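Streptomycin 3''-adenylyltransferase (Enterococcus faecalis, PDB 6SXJ) transfers the AMP moiety of ATP to the 9-hydroxyl of spectinomycin, releasing diphosphate and thereby making bacteria resistant to this antibiotic but not to streptomycin. Local coordinates at residues A[54-59]-A[89-94]; A[101-106]-A[122-127]. All blocks are in the same frame, centred on the assembly; numbering follows the deposited sequence.

Interaction 1 of 2, residues A[54-59]-A[89-94]; sequences SEPLTD and IIIQQE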
ATOM      1  N   SER A  54      11.123  12.038  13.894  1.00 63.60           N
ATOM      2  CA  SER A  54      12.028  13.172  13.774  1.00 66.36           C
ATOM      3  C   SER A  54      13.393  12.772  13.226  1.00 67.11           C
ATOM      4  O   SER A  54      13.927  13.460  12.351  1.00 63.30           O
ATOM      5  CB  SER A  54      12.199  13.848  15.136  1.00 72.14           C
ATOM      6  OG  SER A  54      11.141  14.756  15.391  1.00 79.36           O
ATOM      7  N   GLU A  55      13.965  11.682  13.724  1.00 65.39           N
ATOM      8  CA  GLU A  55      15.305  11.240  13.376  1.00 77.18           C
ATOM      9  C   GLU A  55      15.290   9.771  12.993  1.00 72.80           C
ATOM     10  O   GLU A  55      14.335   9.046  13.301  1.00 66.72           O
ATOM     11  CB  GLU A  55      16.281  11.444  14.544  1.00 77.05           C
ATOM     12  CG  GLU A  55      16.449  12.883  14.982  1.00 86.18           C
ATOM     13  CD  GLU A  55      16.458  13.025  16.488  1.00 93.68           C
ATOM     14  OE1 GLU A  55      16.974  12.110  17.167  1.00 91.55           O
ATOM     15  OE2 GLU A  55      15.947  14.050  16.988  1.00 99.66           O
ATOM     16  N   PRO A  56      16.344   9.293  12.330  1.00 63.36           N
ATOM     17  CA  PRO A  56      16.396   7.879  11.940  1.00 62.53           C
ATOM     18  C   PRO A  56      16.264   6.948  13.135  1.00 70.51           C
ATOM     19  O   PRO A  56      16.454   7.331  14.293  1.00 69.34           O
ATOM     20  CB  PRO A  56      17.774   7.739  11.278  1.00 64.70           C
ATOM     21  CG  PRO A  56      18.106   9.117  10.796  1.00 63.81           C
ATOM     22  CD  PRO A  56      17.493  10.059  11.807  1.00 72.63           C
ATOM     23  N   LEU A  57      15.926   5.701  12.833  1.00 65.65           N
ATOM     24  CA  LEU A  57      15.791   4.663  13.840  1.00 67.52           C
ATOM     25  C   LEU A  57      17.000   3.740  13.791  1.00 72.81           C
ATOM     26  O   LEU A  57      17.449   3.339  12.712  1.00 72.43           O
ATOM     27  CB  LEU A  57      14.516   3.853  13.620  1.00 69.46           C
ATOM     28  CG  LEU A  57      13.221   4.631  13.385  1.00 68.85           C
ATOM     29  CD1 LEU A  57      12.053   3.671  13.506  1.00 69.12           C
ATOM     30  CD2 LEU A  57      13.086   5.783  14.355  1.00 67.67           C
ATOM     31  N   THR A  58      17.530   3.417  14.967  1.00 75.63           N
ATOM     32  CA  THR A  58      18.588   2.426  15.051  1.00 83.26           C
ATOM     33  C   THR A  58      18.105   1.110  14.449  1.00 77.08           C
ATOM     34  O   THR A  58      16.905   0.863  14.308  1.00 71.14           O
ATOM     35  CB  THR A  58      19.011   2.214  16.505  1.00 82.01           C
ATOM     36  OG1 THR A  58      17.905   1.700  17.257  1.00 82.29           O
ATOM     37  CG2 THR A  58      19.477   3.526  17.128  1.00 72.24           C
ATOM     38  N   ASP A  59      19.057   0.262  14.068  1.00 74.11           N
ATOM     39  CA  ASP A  59      18.688  -1.068  13.603  1.00 70.18           C
ATOM     40  C   ASP A  59      18.103  -1.915  14.721  1.00 75.80           C
ATOM     41  O   ASP A  59      17.448  -2.925  14.443  1.00 75.38           O
ATOM     42  CB  ASP A  59      19.898  -1.759  12.986  1.00 76.41           C
ATOM     43  CG  ASP A  59      20.128  -1.332  11.560  1.00 72.10           C
ATOM     44  OD1 ASP A  59      20.135  -2.209  10.676  1.00 72.64           O
ATOM     45  OD2 ASP A  59      20.277  -0.114  11.320  1.00 81.33           O
ATOM     46  N   ILE A  89       7.266   4.153   7.866  1.00 44.35           N
ATOM     47  CA  ILE A  89       7.828   5.220   8.684  1.00 49.86           C
ATOM     48  C   ILE A  89       8.596   6.163   7.771  1.00 56.89           C
ATOM     49  O   ILE A  89       9.448   5.724   6.986  1.00 51.80           O
ATOM     50  CB  ILE A  89       8.749   4.663   9.788  1.00 51.47           C
ATOM     51  CG1 ILE A  89       7.999   3.631  10.634  1.00 44.69           C
ATOM     52  CG2 ILE A  89       9.290   5.796  10.644  1.00 54.34           C
ATOM     53  CD1 ILE A  89       8.801   3.066  11.780  1.00 54.66           C
ATOM     54  N   ILE A  90       8.296   7.453   7.876  1.00 46.25           N
ATOM     55  CA  ILE A  90       9.057   8.490   7.196  1.00 47.09           C
ATOM     56  C   ILE A  90       9.604   9.460   8.232  1.00 58.94           C
ATOM     57  O   ILE A  90       9.025   9.648   9.311  1.00 54.98           O
ATOM     58  CB  ILE A  90       8.210   9.244   6.149  1.00 50.61           C
ATOM     59  CG1 ILE A  90       6.899   9.733   6.778  1.00 52.10           C
ATOM     60  CG2 ILE A  90       7.935   8.356   4.945  1.00 58.18           C
ATOM     61  CD1 ILE A  90       6.135  10.693   5.903  1.00 46.26           C
ATOM     62  N   ILE A  91      10.743  10.064   7.896  1.00 49.91           N
ATOM     63  CA  ILE A  91      11.334  11.151   8.665  1.00 52.60           C
ATOM     64  C   ILE A  91      10.816  12.453   8.083  1.00 60.36           C
ATOM     65  O   ILE A  91      10.877  12.659   6.866  1.00 54.00           O
ATOM     66  CB  ILE A  91      12.871  11.100   8.608  1.00 56.37           C
ATOM     67  CG1 ILE A  91      13.364   9.719   9.026  1.00 55.62           C
ATOM     68  CG2 ILE A  91      13.471  12.178   9.498  1.00 57.79           C
ATOM     69  CD1 ILE A  91      14.835   9.666   9.372  1.00 66.76           C
ATOM     70  N   GLN A  92      10.289  13.332   8.940  1.00 58.47           N
ATOM     71  CA  GLN A  92       9.675  14.550   8.426  1.00 57.88           C
ATOM     72  C   GLN A  92      10.666  15.352   7.588  1.00 59.84           C
ATOM     73  O   GLN A  92      10.329  15.832   6.501  1.00 61.32           O
ATOM     74  CB  GLN A  92       9.137  15.405   9.571  1.00 57.25           C
ATOM     75  CG  GLN A  92       8.222  16.518   9.101  1.00 54.49           C
ATOM     76  CD  GLN A  92       7.882  17.500  10.207  1.00 59.93           C
ATOM     77  OE1 GLN A  92       8.063  17.208  11.391  1.00 61.79           O
ATOM     78  NE2 GLN A  92       7.384  18.669   9.826  1.00 60.34           N
ATOM     79  N   GLN A  93      11.894  15.514   8.088  1.00 60.42           N
ATOM     80  CA  GLN A  93      12.851  16.404   7.436  1.00 64.66           C
ATOM     81  C   GLN A  93      13.311  15.850   6.094  1.00 68.12           C
ATOM     82  O   GLN A  93      13.709  16.619   5.212  1.00 70.79           O
ATOM     83  CB  GLN A  93      14.050  16.640   8.354  1.00 70.58           C
ATOM     84  CG  GLN A  93      14.844  15.377   8.670  1.00 78.27           C
ATOM     85  CD  GLN A  93      16.287  15.664   9.049  1.00 89.55           C
ATOM     86  OE1 GLN A  93      16.710  16.822   9.106  1.00 90.37           O
ATOM     87  NE2 GLN A  93      17.053  14.606   9.307  1.00 94.25           N
ATOM     88  N   GLU A  94      13.265  14.529   5.918  1.00 64.69           N
ATOM     89  CA  GLU A  94      13.693  13.918   4.667  1.00 68.73           C
ATOM     90  C   GLU A  94      12.726  14.177   3.524  1.00 66.51           C
ATOM     91  O   GLU A  94      13.059  13.875   2.372  1.00 65.73           O
ATOM     92  CB  GLU A  94      13.872  12.413   4.853  1.00 61.24           C
ATOM     93  CG  GLU A  94      15.027  12.065   5.766  1.00 54.61           C
ATOM     94  CD  GLU A  94      15.391  10.615   5.697  1.00 59.08           C
ATOM     95  OE1 GLU A  94      14.513   9.837   5.271  1.00 55.78           O
ATOM     96  OE2 GLU A  94      16.540  10.265   6.062  1.00 71.74           O
TER
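Ile91 carries most of this contact, reaching from the end of strand 85-91 to the loop that follows strand 47-53. From CB, which points at the loop, the side chain divides. The CG2 methyl lies against the carbonyl of Ser54, with CG2 3.2 Å from Ser54 O. The other branch leaves through CG1, anti to the carbonyl carbon (chi1 -53°), and chi2 of -164° extends it to CD1. Ile91 CD1 lies beside the Pro56 ring, 3.3 Å from Pro56 N and 3.6 Å from Pro56 CG, the two side chains crossing at about a right angle. A second apolar touch lies two residues earlier on the strand, where Leu57 CD1 and Ile89 CD1 meet at 3.7 Å. No hydrogen bond links the segments; the contact is apolar packing against backbone, a proline ring and a leucine methyl. Neighbours anchor the loop: Asn26 OD1 accepts from the backbone N of Ser54 and of Glu55, and Glu105 OE2 from that of Leu57. Beyond Leu57 the chain turns into helix 59-69, N-capped by Thr58. The loop packs against the end of strand 85-91, which lies between strands 47-53 and 103-108 in the sheet; Pro56 also touches Glu105 of the latter.

Interaction 2 of 2, residues A[101-106]-A[122-127]; sequences PPKQEF and PQKELN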
ATOM      1  N   PRO A 101      11.899   9.986  -6.338  1.00 75.32           N
ATOM      2  CA  PRO A 101      11.173   9.207  -5.322  1.00 62.31           C
ATOM      3  C   PRO A 101      11.578   9.567  -3.892  1.00 68.60           C
ATOM      4  O   PRO A 101      12.721   9.951  -3.670  1.00 58.44           O
ATOM      5  CB  PRO A 101      11.557   7.764  -5.657  1.00 63.43           C
ATOM      6  CG  PRO A 101      12.933   7.871  -6.229  1.00 66.56           C
ATOM      7  CD  PRO A 101      13.058   9.248  -6.871  1.00 62.71           C
ATOM      8  N   PRO A 102      10.655   9.451  -2.937  1.00 61.45           N
ATOM      9  CA  PRO A 102      10.946   9.913  -1.577  1.00 59.99           C
ATOM     10  C   PRO A 102      11.693   8.874  -0.753  1.00 56.60           C
ATOM     11  O   PRO A 102      11.748   7.687  -1.078  1.00 56.13           O
ATOM     12  CB  PRO A 102       9.554  10.188  -0.992  1.00 58.76           C
ATOM     13  CG  PRO A 102       8.650   9.237  -1.727  1.00 58.83           C
ATOM     14  CD  PRO A 102       9.257   9.000  -3.090  1.00 59.37           C
ATOM     15  N   LYS A 103      12.276   9.358   0.341  1.00 53.13           N
ATOM     16  CA  LYS A 103      12.993   8.497   1.265  1.00 53.51           C
ATOM     17  C   LYS A 103      12.038   7.836   2.254  1.00 53.43           C
ATOM     18  O   LYS A 103      11.117   8.468   2.782  1.00 56.50           O
ATOM     19  CB  LYS A 103      14.056   9.302   2.013  1.00 70.47           C
ATOM     20  CG  LYS A 103      15.266   9.720   1.153  1.00 62.97           C
ATOM     21  CD  LYS A 103      16.031  10.866   1.825  1.00 73.98           C
ATOM     22  CE  LYS A 103      16.694  11.799   0.813  1.00 77.07           C
ATOM     23  NZ  LYS A 103      16.571  13.240   1.205  1.00 79.49           N
ATOM     24  N   GLN A 104      12.283   6.553   2.503  1.00 55.34           N
ATOM     25  CA  GLN A 104      11.470   5.703   3.355  1.00 49.39           C
ATOM     26  C   GLN A 104      12.382   5.082   4.402  1.00 55.48           C
ATOM     27  O   GLN A 104      13.353   4.404   4.055  1.00 49.52           O
ATOM     28  CB  GLN A 104      10.775   4.619   2.523  1.00 53.80           C
ATOM     29  CG  GLN A 104      10.090   3.527   3.337  1.00 52.55           C
ATOM     30  CD  GLN A 104       9.414   2.488   2.461  1.00 48.00           C
ATOM     31  OE1 GLN A 104       8.427   2.779   1.781  1.00 52.31           O
ATOM     32  NE2 GLN A 104       9.943   1.271   2.465  1.00 46.83           N
ATOM     33  N   GLU A 105      12.056   5.292   5.680  1.00 51.62           N
ATOM     34  CA  GLU A 105      12.929   4.882   6.775  1.00 56.06           C
ATOM     35  C   GLU A 105      12.731   3.437   7.200  1.00 46.98           C
ATOM     36  O   GLU A 105      13.666   2.819   7.721  1.00 57.14           O
ATOM     37  CB  GLU A 105      12.694   5.789   7.992  1.00 53.07           C
ATOM     38  CG  GLU A 105      13.365   5.302   9.275  1.00 63.17           C
ATOM     39  CD  GLU A 105      14.869   5.497   9.243  1.00 66.08           C
ATOM     40  OE1 GLU A 105      15.360   6.117   8.289  1.00 62.26           O
ATOM     41  OE2 GLU A 105      15.567   5.048  10.170  1.00 70.30           O
ATOM     42  N   PHE A 106      11.533   2.893   7.025  1.00 47.45           N
ATOM     43  CA  PHE A 106      11.214   1.579   7.558  1.00 47.79           C
ATOM     44  C   PHE A 106       9.876   1.156   6.987  1.00 46.86           C
ATOM     45  O   PHE A 106       9.002   1.991   6.737  1.00 49.40           O
ATOM     46  CB  PHE A 106      11.162   1.595   9.092  1.00 53.87           C
ATOM     47  CG  PHE A 106      10.671   0.313   9.701  1.00 57.36           C
ATOM     48  CD1 PHE A 106      11.545  -0.731   9.931  1.00 54.62           C
ATOM     49  CD2 PHE A 106       9.332   0.155  10.054  1.00 54.18           C
ATOM     50  CE1 PHE A 106      11.104  -1.911  10.495  1.00 54.91           C
ATOM     51  CE2 PHE A 106       8.882  -1.027  10.614  1.00 49.24           C
ATOM     52  CZ  PHE A 106       9.774  -2.062  10.838  1.00 56.28           C
ATOM     53  N   PRO A 122      14.842  -3.636   7.334  1.00 57.59           N
ATOM     54  CA  PRO A 122      14.635  -2.520   6.401  1.00 52.07           C
ATOM     55  C   PRO A 122      15.624  -1.388   6.645  1.00 63.09           C
ATOM     56  O   PRO A 122      15.791  -0.909   7.769  1.00 56.18           O
ATOM     57  CB  PRO A 122      13.184  -2.092   6.676  1.00 66.54           C
ATOM     58  CG  PRO A 122      12.516  -3.360   7.137  1.00 56.56           C
ATOM     59  CD  PRO A 122      13.573  -4.075   7.957  1.00 56.30           C
ATOM     60  N   GLN A 123      16.311  -0.986   5.581  1.00 60.33           N
ATOM     61  CA  GLN A 123      17.239   0.132   5.599  1.00 68.45           C
ATOM     62  C   GLN A 123      16.618   1.292   4.835  1.00 62.30           C
ATOM     63  O   GLN A 123      15.684   1.111   4.049  1.00 56.78           O
ATOM     64  CB  GLN A 123      18.589  -0.261   4.980  1.00 55.81           C
ATOM     65  CG  GLN A 123      19.390  -1.213   5.853  1.00 61.55           C
ATOM     66  CD  GLN A 123      19.524  -0.723   7.285  1.00 66.99           C
ATOM     67  OE1 GLN A 123      19.718   0.468   7.528  1.00 77.11           O
ATOM     68  NE2 GLN A 123      19.408  -1.639   8.242  1.00 64.26           N
ATOM     69  N   LYS A 124      17.141   2.491   5.078  1.00 65.63           N
ATOM     70  CA  LYS A 124      16.677   3.656   4.339  1.00 66.01           C
ATOM     71  C   LYS A 124      16.722   3.355   2.848  1.00 67.79           C
ATOM     72  O   LYS A 124      17.743   2.905   2.326  1.00 71.00           O
ATOM     73  CB  LYS A 124      17.538   4.879   4.660  1.00 70.47           C
ATOM     74  CG  LYS A 124      17.190   6.113   3.828  1.00 72.73           C
ATOM     75  CD  LYS A 124      15.852   6.728   4.230  1.00 75.08           C
ATOM     76  CE  LYS A 124      15.831   7.222   5.671  1.00 78.25           C
ATOM     77  NZ  LYS A 124      17.167   7.712   6.146  1.00 97.44           N
ATOM     78  N   GLU A 125      15.609   3.594   2.164  1.00 66.96           N
ATOM     79  CA  GLU A 125      15.544   3.321   0.737  1.00 65.96           C
ATOM     80  C   GLU A 125      14.652   4.357   0.074  1.00 67.18           C
ATOM     81  O   GLU A 125      13.917   5.098   0.735  1.00 65.54           O
ATOM     82  CB  GLU A 125      15.023   1.905   0.456  1.00 70.42           C
ATOM     83  CG  GLU A 125      13.883   1.483   1.362  1.00 62.93           C
ATOM     84  CD  GLU A 125      13.197   0.208   0.900  1.00 70.67           C
ATOM     85  OE1 GLU A 125      12.926   0.084  -0.316  1.00 60.36           O
ATOM     86  OE2 GLU A 125      12.917  -0.663   1.760  1.00 73.96           O
ATOM     87  N   LEU A 126      14.728   4.393  -1.250  1.00 47.59           N
ATOM     88  CA  LEU A 126      13.887   5.250  -2.068  1.00 54.49           C
ATOM     89  C   LEU A 126      12.745   4.399  -2.597  1.00 55.71           C
ATOM     90  O   LEU A 126      12.970   3.267  -3.034  1.00 64.75           O
ATOM     91  CB  LEU A 126      14.684   5.870  -3.212  1.00 62.22           C
ATOM     92  CG  LEU A 126      15.612   7.032  -2.841  1.00 63.86           C
ATOM     93  CD1 LEU A 126      14.824   8.333  -2.718  1.00 67.34           C
ATOM     94  CD2 LEU A 126      16.381   6.769  -1.559  1.00 73.27           C
ATOM     95  N   ASN A 127      11.524   4.922  -2.522  1.00 61.45           N
ATOM     96  CA  ASN A 127      10.330   4.140  -2.838  1.00 60.43           C
ATOM     97  C   ASN A 127       9.388   5.024  -3.646  1.00 65.51           C
ATOM     98  O   ASN A 127       8.637   5.827  -3.081  1.00 54.35           O
ATOM     99  CB  ASN A 127       9.657   3.624  -1.570  1.00 54.72           C
ATOM    100  CG  ASN A 127       8.381   2.855  -1.856  1.00 58.59           C
ATOM    101  OD1 ASN A 127       7.983   2.691  -3.012  1.00 58.73           O
ATOM    102  ND2 ASN A 127       7.725   2.383  -0.797  1.00 66.91           N
TER
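Gln104 and Asn127 join their side-chain amides across the strands: Asn127 ND2 donates to Gln104 OE1 at 2.7 Å, nearly straight (170° at the hydrogen). The acceptor lies in the amide plane of Asn127, whereas the donor is tilted 32° out of the Gln104 carbonyl plane, the two amides being almost perpendicular. Gln104 CG is anti to its backbone N (chi1 170°), and the extended chain lies alongside that of Glu125. The backbones pair twice, Gln104 N to Glu125 O at 2.8 Å and Glu125 N to Gln104 O at 3.1 Å, while Asn127 N reaches Pro102 O. Gln104 and Glu125 are thus a hydrogen-bonded antiparallel pair, and Lys103 and Leu126 the adjacent non-hydrogen-bonded one, adding strand 125-126 at one edge of the nucleotidyltransferase sheet. Leu126 lies alongside Lys103, with both methyls near Lys103 CG. At the other end, Pro122 CB packs on Phe106 CD1 at 3.9 Å. Farther out, Asn127 OD1 accepts a weak hydrogen bond from Asp129 N before helix 130-139, and Gln104 packs on Thr88 and Leu130. Lys124 NZ pairs with Glu94. Glu105 and Phe106 oppose Ile89 in a classic beta bulge, and Ile66 of helix 59-69 touches both Phe106 and Pro122.

Overall arrangement
The two interactions come in series along the chain, 54-59 with 89-94 closing before 101-106 with 122-127 opens, and their centres lie about 10 Å apart on the same side of the molecule. Both belong to one mixed sheet: strand 85-91 of interaction 1 neighbours strand 103-108 of interaction 2, whose other side carries strand 125-126. Polar contacts also bridge them directly. Glu94 OE2 meets Lys124 NZ in a 2.6 Å salt bridge, and Asp59 OD1 lies 2.6 Å from Gln123 NE2 in a probable hydrogen bond. Past strand 103-108, which lies between strands 85-91 and 125-126, these bridges tie the start of helix 59-69 and the end of strand 85-91 to the segment leading into strand 125-126 within the nucleotidyltransferase fold.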